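Local coordinates for cadherin-23 (Mus musculus, PDB 5UZ8), which probably serves calcium-dependent adhesion in hearing mechanotransduction, its extracellular cadherin repeats being joined by calcium-binding linkers, at residues 18-23 with 107-112. Numbering follows the deposited sequence.
Sequences RVLEGA and VDINDN. With CA (calcium ion), chain J; CA (calcium ion), chain K; CA (calcium ion), chain I.
The calcium-binding linker between two successive cadherin repeats begins where Glu21, just past the end of strand 15-20, meets Asp108, Ile109 and Asp111. A parallel bridge leads into it: Val107 N donates to Val19 O, and Glu21 N to Val107 O at a nearly straight 174°. Beside this bridge, Val107 CG2 sits over the centre of one Arg18 guanidinium face, and CG1 touches Leu20 CD2 at 3.8 Å; a compact branched residue serves both. Glu21 suits its place because its carboxylate spans two calcium ions, CG lying between backbone N and carbonyl carbon (chi1 68°) and the chain extended beyond. OE1 binds the first at 2.3 Å, with Asp108 OD1 (its carboxylate also has a partner in Ser145), Ile109 O and Asp111 OD1, while Glu77 and Asp144 complete the shell. OE1 also accepts Ile109 N at 2.9 Å through its anti lone pair, which, with the metal bonds, helps hold the carboxylate; OE2 has a further partner in Tyr76. Ile109 CG1 packs 3.7 Å from Glu21 CG; an alanine here would probably open a gap beside Glu21 CG and Leu20 CD2. Tip to tip with Glu21, Asp111 bridges the same ions, its OD2 2.4 Å from the second calcium.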
ATOM      1  N   ARG A  18     -22.296   4.915  31.094  1.00 19.79           N
ATOM      2  CA  ARG A  18     -21.650   4.797  29.794  1.00 20.65           C
ATOM      3  C   ARG A  18     -22.664   4.875  28.660  1.00 19.38           C
ATOM      4  O   ARG A  18     -23.786   4.351  28.777  1.00 18.51           O
ATOM      5  CB  ARG A  18     -20.883   3.486  29.717  1.00 23.13           C
ATOM      6  CG  ARG A  18     -19.683   3.456  30.630  1.00 25.94           C
ATOM      7  CD  ARG A  18     -19.295   2.035  31.007  1.00 30.25           C
ATOM      8  NE  ARG A  18     -18.777   1.277  29.870  1.00 33.67           N
ATOM      9  CZ  ARG A  18     -17.553   1.407  29.343  1.00 36.51           C
ATOM     10  NH1 ARG A  18     -16.685   2.310  29.811  1.00 39.71           N
ATOM     11  NH2 ARG A  18     -17.191   0.631  28.313  1.00 38.14           N
ATOM     12  N   VAL A  19     -22.267   5.505  27.555  1.00 17.23           N
ATOM     13  CA  VAL A  19     -23.114   5.630  26.385  1.00 16.68           C
ATOM     14  C   VAL A  19     -22.255   5.311  25.169  1.00 16.52           C
ATOM     15  O   VAL A  19     -21.204   5.923  24.977  1.00 15.69           O
ATOM     16  CB  VAL A  19     -23.652   7.058  26.247  1.00 16.00           C
ATOM     17  CG1 VAL A  19     -24.410   7.255  24.947  1.00 15.88           C
ATOM     18  CG2 VAL A  19     -24.534   7.401  27.450  1.00 16.62           C
ATOM     19  N   LEU A  20     -22.720   4.402  24.335  1.00 17.57           N
ATOM     20  CA  LEU A  20     -21.999   4.126  23.073  1.00 18.11           C
ATOM     21  C   LEU A  20     -22.163   5.287  22.133  1.00 16.69           C
ATOM     22  O   LEU A  20     -23.289   5.752  21.888  1.00 16.89           O
ATOM     23  CB  LEU A  20     -22.530   2.881  22.383  1.00 20.42           C
ATOM     24  CG  LEU A  20     -22.440   1.569  23.144  1.00 22.79           C
ATOM     25  CD1 LEU A  20     -23.215   0.489  22.400  1.00 24.53           C
ATOM     26  CD2 LEU A  20     -20.986   1.150  23.311  1.00 24.49           C
ATOM     27  N   GLU A  21     -21.062   5.766  21.569  1.00 15.54           N
ATOM     28  CA  GLU A  21     -21.190   6.737  20.490  1.00 14.86           C
ATOM     29  C   GLU A  21     -22.112   6.192  19.400  1.00 15.23           C
ATOM     30  O   GLU A  21     -22.194   4.988  19.188  1.00 15.38           O
ATOM     31  CB  GLU A  21     -19.839   7.139  19.917  1.00 14.36           C
ATOM     32  CG  GLU A  21     -19.125   6.036  19.175  1.00 14.66           C
ATOM     33  CD  GLU A  21     -17.953   6.532  18.351  1.00 14.44           C
ATOM     34  OE1 GLU A  21     -16.938   5.789  18.252  1.00 14.67           O
ATOM     35  OE2 GLU A  21     -18.061   7.642  17.794  1.00 14.10           O
ATOM     36  N   GLY A  22     -22.860   7.087  18.770  1.00 16.36           N
ATOM     37  CA  GLY A  22     -23.795   6.714  17.733  1.00 16.80           C
ATOM     38  C   GLY A  22     -25.174   6.304  18.196  1.00 17.53           C
ATOM     39  O   GLY A  22     -26.024   5.986  17.348  1.00 18.11           O
ATOM     40  N   ALA A  23     -25.416   6.297  19.509  1.00 16.73           N
ATOM     41  CA  ALA A  23     -26.732   5.996  20.054  1.00 16.92           C
ATOM     42  C   ALA A  23     -27.752   6.878  19.342  1.00 16.88           C
ATOM     43  O   ALA A  23     -27.585   8.120  19.255  1.00 16.78           O
ATOM     44  CB  ALA A  23     -26.751   6.284  21.547  1.00 17.50           C
ATOM     45  N   VAL A 107     -18.408   6.011  24.906  1.00 14.55           N
ATOM     46  CA  VAL A 107     -17.616   4.809  24.635  1.00 14.96           C
ATOM     47  C   VAL A 107     -17.339   4.756  23.142  1.00 14.48           C
ATOM     48  O   VAL A 107     -18.261   4.872  22.324  1.00 13.73           O
ATOM     49  CB  VAL A 107     -18.388   3.564  25.041  1.00 15.32           C
ATOM     50  CG1 VAL A 107     -17.617   2.295  24.702  1.00 16.73           C
ATOM     51  CG2 VAL A 107     -18.694   3.623  26.532  1.00 16.01           C
ATOM     52  N   ASP A 108     -16.065   4.607  22.801  1.00 14.44           N
ATOM     53  CA  ASP A 108     -15.629   4.499  21.411  1.00 14.51           C
ATOM     54  C   ASP A 108     -16.154   3.199  20.809  1.00 14.49           C
ATOM     55  O   ASP A 108     -16.052   2.122  21.428  1.00 14.83           O
ATOM     56  CB  ASP A 108     -14.091   4.496  21.406  1.00 15.32           C
ATOM     57  CG  ASP A 108     -13.462   4.440  20.021  1.00 15.95           C
ATOM     58  OD1 ASP A 108     -13.994   5.052  19.054  1.00 15.43           O
ATOM     59  OD2 ASP A 108     -12.356   3.834  19.932  1.00 16.63           O
ATOM     60  N   ILE A 109     -16.655   3.284  19.590  1.00 14.41           N
ATOM     61  CA  ILE A 109     -16.900   2.099  18.747  1.00 14.87           C
ATOM     62  C   ILE A 109     -15.983   2.159  17.523  1.00 15.11           C
ATOM     63  O   ILE A 109     -15.447   3.214  17.181  1.00 14.95           O
ATOM     64  CB  ILE A 109     -18.394   1.949  18.315  1.00 14.82           C
ATOM     65  CG1 ILE A 109     -18.760   2.931  17.209  1.00 14.58           C
ATOM     66  CG2 ILE A 109     -19.328   2.066  19.517  1.00 14.40           C
ATOM     67  CD1 ILE A 109     -20.217   2.893  16.758  1.00 14.73           C
ATOM     68  N   ASN A 110     -15.797   1.027  16.867  1.00 15.48           N
ATOM     69  CA  ASN A 110     -14.901   0.944  15.749  1.00 16.39           C
ATOM     70  C   ASN A 110     -15.608   1.371  14.469  1.00 16.53           C
ATOM     71  O   ASN A 110     -15.925   0.539  13.602  1.00 17.17           O
ATOM     72  CB  ASN A 110     -14.299  -0.458  15.621  1.00 17.41           C
ATOM     73  CG  ASN A 110     -13.172  -0.507  14.609  1.00 18.25           C
ATOM     74  OD1 ASN A 110     -12.549   0.509  14.343  1.00 17.80           O
ATOM     75  ND2 ASN A 110     -12.904  -1.672  14.051  1.00 19.02           N
ATOM     76  N   ASP A 111     -15.816   2.683  14.348  1.00 14.16           N
ATOM     77  CA  ASP A 111     -16.549   3.257  13.214  1.00 15.44           C
ATOM     78  C   ASP A 111     -15.674   4.004  12.192  1.00 15.17           C
ATOM     79  O   ASP A 111     -16.212   4.620  11.262  1.00 16.42           O
ATOM     80  CB  ASP A 111     -17.749   4.110  13.689  1.00 16.29           C
ATOM     81  CG  ASP A 111     -17.367   5.291  14.590  1.00 15.96           C
ATOM     82  OD1 ASP A 111     -16.259   5.345  15.176  1.00 15.80           O
ATOM     83  OD2 ASP A 111     -18.250   6.162  14.802  1.00 16.64           O
ATOM     84  N   ASN A 112     -14.358   3.941  12.338  1.00 14.04           N
ATOM     85  CA  ASN A 112     -13.454   4.516  11.347  1.00 14.53           C
ATOM     86  C   ASN A 112     -12.528   3.440  10.770  1.00 14.44           C
ATOM     87  O   ASN A 112     -11.952   2.640  11.518  1.00 13.87           O
ATOM     88  CB  ASN A 112     -12.629   5.652  11.940  1.00 13.68           C
ATOM     89  CG  ASN A 112     -13.487   6.876  12.237  1.00 14.53           C
ATOM     90  OD1 ASN A 112     -13.691   7.715  11.355  1.00 15.06           O
ATOM     91  ND2 ASN A 112     -14.063   6.926  13.443  1.00 14.24           N
TER
HETATM   92 CA    CA J2609     -14.905   5.633  17.096  1.00 14.33          CA
HETATM   93 CA    CA K2610     -17.358   8.205  15.559  1.00 18.18          CA
HETATM   94 CA    CA I2608     -10.842   1.840  13.364  1.00 13.06          CA
HETATM   95  O   HOH W   1     -16.447   8.714  13.444  1.00 17.11           O
HETATM   96  O   HOH W   2     -19.439   9.124  14.641  1.00 17.44           O